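Local coordinates for agenet domain-containing protein (Arabidopsis thaliana, PDB 6IE4), which probably reads methylated histone H3 tails through its tandem Agenet domains, which belong to the SH3-like clan, at residues F60-K63 with E64-P68. Residues are numbered along the deposited sequence; the frame is centred on the assembly and turned at random.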
ATOM      1  N   PHE A  60      -0.320   4.699  13.608  1.00 37.76           N
ATOM      2  CA  PHE A  60      -0.083   4.699  15.044  1.00 40.45           C
ATOM      3  C   PHE A  60      -1.425   4.628  15.755  1.00 41.73           C
ATOM      4  O   PHE A  60      -2.483   4.829  15.148  1.00 41.85           O
ATOM      5  CB  PHE A  60       0.672   5.962  15.478  1.00 38.04           C
ATOM      6  CG  PHE A  60       2.091   6.019  15.004  1.00 37.75           C
ATOM      7  CD1 PHE A  60       2.403   6.608  13.791  1.00 37.96           C
ATOM      8  CD2 PHE A  60       3.113   5.465  15.748  1.00 45.07           C
ATOM      9  CE1 PHE A  60       3.726   6.654  13.329  1.00 36.95           C
ATOM     10  CE2 PHE A  60       4.440   5.507  15.293  1.00 41.57           C
ATOM     11  CZ  PHE A  60       4.743   6.103  14.084  1.00 35.89           C
ATOM     12  N   PHE A  61      -1.387   4.372  17.063  1.00 43.77           N
ATOM     13  CA  PHE A  61      -2.650   4.307  17.778  1.00 42.33           C
ATOM     14  C   PHE A  61      -3.179   5.683  18.080  1.00 42.21           C
ATOM     15  O   PHE A  61      -4.381   5.822  18.307  1.00 46.53           O
ATOM     16  CB  PHE A  61      -2.528   3.557  19.105  1.00 41.62           C
ATOM     17  CG  PHE A  61      -2.521   2.060  18.984  1.00 43.62           C
ATOM     18  CD1 PHE A  61      -3.719   1.356  18.891  1.00 41.74           C
ATOM     19  CD2 PHE A  61      -1.333   1.348  18.996  1.00 44.76           C
ATOM     20  CE1 PHE A  61      -3.730  -0.036  18.805  1.00 38.83           C
ATOM     21  CE2 PHE A  61      -1.340  -0.046  18.907  1.00 44.99           C
ATOM     22  CZ  PHE A  61      -2.543  -0.736  18.815  1.00 38.51           C
ATOM     23  N   ASP A  62      -2.335   6.702  17.957  1.00 44.84           N
ATOM     24  CA  ASP A  62      -2.551   7.998  18.575  1.00 51.04           C
ATOM     25  C   ASP A  62      -1.923   9.087  17.723  1.00 52.46           C
ATOM     26  O   ASP A  62      -0.823   8.902  17.198  1.00 52.86           O
ATOM     27  CB  ASP A  62      -1.914   8.015  19.959  1.00 58.69           C
ATOM     28  CG  ASP A  62      -0.481   7.530  19.918  1.00 56.25           C
ATOM     29  OD1 ASP A  62      -0.192   6.639  19.092  1.00 51.57           O
ATOM     30  OD2 ASP A  62       0.368   8.080  20.649  1.00 61.91           O
ATOM     31  N   LYS A  63      -2.615  10.228  17.612  1.00 51.68           N
ATOM     32  CA  LYS A  63      -2.049  11.383  16.915  1.00 54.56           C
ATOM     33  C   LYS A  63      -0.618  11.650  17.367  1.00 56.00           C
ATOM     34  O   LYS A  63       0.257  11.970  16.555  1.00 50.21           O
ATOM     35  CB  LYS A  63      -2.918  12.629  17.149  1.00 59.75           C
ATOM     36  CG  LYS A  63      -4.409  12.459  16.847  1.00 62.58           C
ATOM     37  CD  LYS A  63      -5.018  13.747  16.268  1.00 62.86           C
ATOM     38  CE  LYS A  63      -5.941  13.455  15.069  1.00 62.87           C
ATOM     39  NZ  LYS A  63      -6.394  14.679  14.328  1.00 58.05           N
ATOM     40  N   GLU A  64      -0.356  11.479  18.663  1.00 61.28           N
ATOM     41  CA  GLU A  64       0.960  11.791  19.199  1.00 61.50           C
ATOM     42  C   GLU A  64       2.018  10.818  18.707  1.00 56.72           C
ATOM     43  O   GLU A  64       3.212  11.092  18.861  1.00 56.59           O
ATOM     44  CB  GLU A  64       0.910  11.841  20.733  1.00 67.51           C
ATOM     45  CG  GLU A  64      -0.079  12.907  21.262  1.00 70.07           C
ATOM     46  CD  GLU A  64      -1.515  12.401  21.386  1.00 80.14           C
ATOM     47  OE1 GLU A  64      -1.871  11.465  20.641  1.00 78.64           O
ATOM     48  OE2 GLU A  64      -2.313  13.000  22.159  1.00 85.75           O
ATOM     49  N   GLY A  65       1.605   9.702  18.114  1.00 55.96           N
ATOM     50  CA  GLY A  65       2.518   8.779  17.453  1.00 49.78           C
ATOM     51  C   GLY A  65       3.563   8.171  18.358  1.00 53.29           C
ATOM     52  O   GLY A  65       4.720   8.000  17.944  1.00 52.41           O
ATOM     53  N   THR A  66       3.170   7.787  19.570  1.00 53.17           N
ATOM     54  CA  THR A  66       4.085   7.156  20.505  1.00 54.77           C
ATOM     55  C   THR A  66       3.991   5.652  20.429  1.00 58.38           C
ATOM     56  O   THR A  66       4.971   4.956  20.711  1.00 62.54           O
ATOM     57  CB  THR A  66       3.791   7.576  21.945  1.00 58.93           C
ATOM     58  OG1 THR A  66       2.538   7.013  22.360  1.00 59.25           O
ATOM     59  CG2 THR A  66       3.737   9.097  22.065  1.00 64.60           C
ATOM     60  N   LYS A  67       2.852   5.145  19.989  1.00 55.89           N
ATOM     61  CA  LYS A  67       2.614   3.712  19.974  1.00 54.66           C
ATOM     62  C   LYS A  67       2.307   3.311  18.543  1.00 48.52           C
ATOM     63  O   LYS A  67       1.228   3.652  18.024  1.00 48.90           O
ATOM     64  CB  LYS A  67       1.446   3.357  20.894  1.00 56.06           C
ATOM     65  CG  LYS A  67       1.636   3.733  22.350  1.00 63.34           C
ATOM     66  CD  LYS A  67       0.422   3.289  23.168  1.00 77.95           C
ATOM     67  CE  LYS A  67       0.746   3.176  24.659  1.00 98.49           C
ATOM     68  NZ  LYS A  67      -0.410   2.671  25.463  1.00103.06           N
ATOM     69  N   PRO A  68       3.210   2.606  17.871  1.00 45.47           N
ATOM     70  CA  PRO A  68       2.913   2.138  16.518  1.00 45.62           C
ATOM     71  C   PRO A  68       1.705   1.218  16.517  1.00 44.46           C
ATOM     72  O   PRO A  68       1.522   0.389  17.410  1.00 42.31           O
ATOM     73  CB  PRO A  68       4.183   1.382  16.128  1.00 48.82           C
ATOM     74  CG  PRO A  68       5.259   2.007  16.947  1.00 47.61           C
ATOM     75  CD  PRO A  68       4.622   2.402  18.240  1.00 48.34           C
TER
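With CG of D62 set between its backbone N and carbonyl carbon (chi1 50°), the carboxylate is carried to T66, whose side chain it crosses at about a right angle and whose OG1 takes the same kind of position (chi1 69°). Both T66 donors converge on one oxygen: D62 OD2 lies 3.0 Å from T66 N, in a nearly straight bond (171°), and 3.0 Å from T66 OG1. They arrive on its syn side but from opposite faces of the carboxylate plane. The backbone of D62 is engaged too, its O accepting from G65 N at 2.7 Å to close a type I turn. Replacing D62 by an alanine would probably leave T66 N and OG1 without their shared acceptor and the loop freer to move. At the end of the turn, G65 CA packs over one face of the F60 ring in a CH-pi contact, 4.1 Å from the centroid, while F60 CE2 reaches P68 CG at 4.0 Å. F61 N donates a hydrogen bond to K67 O at 2.9 Å, nearly in line with the carbonyl. F60 and K63 also pack against the bound peptide. F60 and P68 form an antiparallel, non-hydrogen-bonded pair. Residues 60-68 make a surface loop of the Agenet domain between strands 59-60 and 68-74, the latter pairing with 51-56.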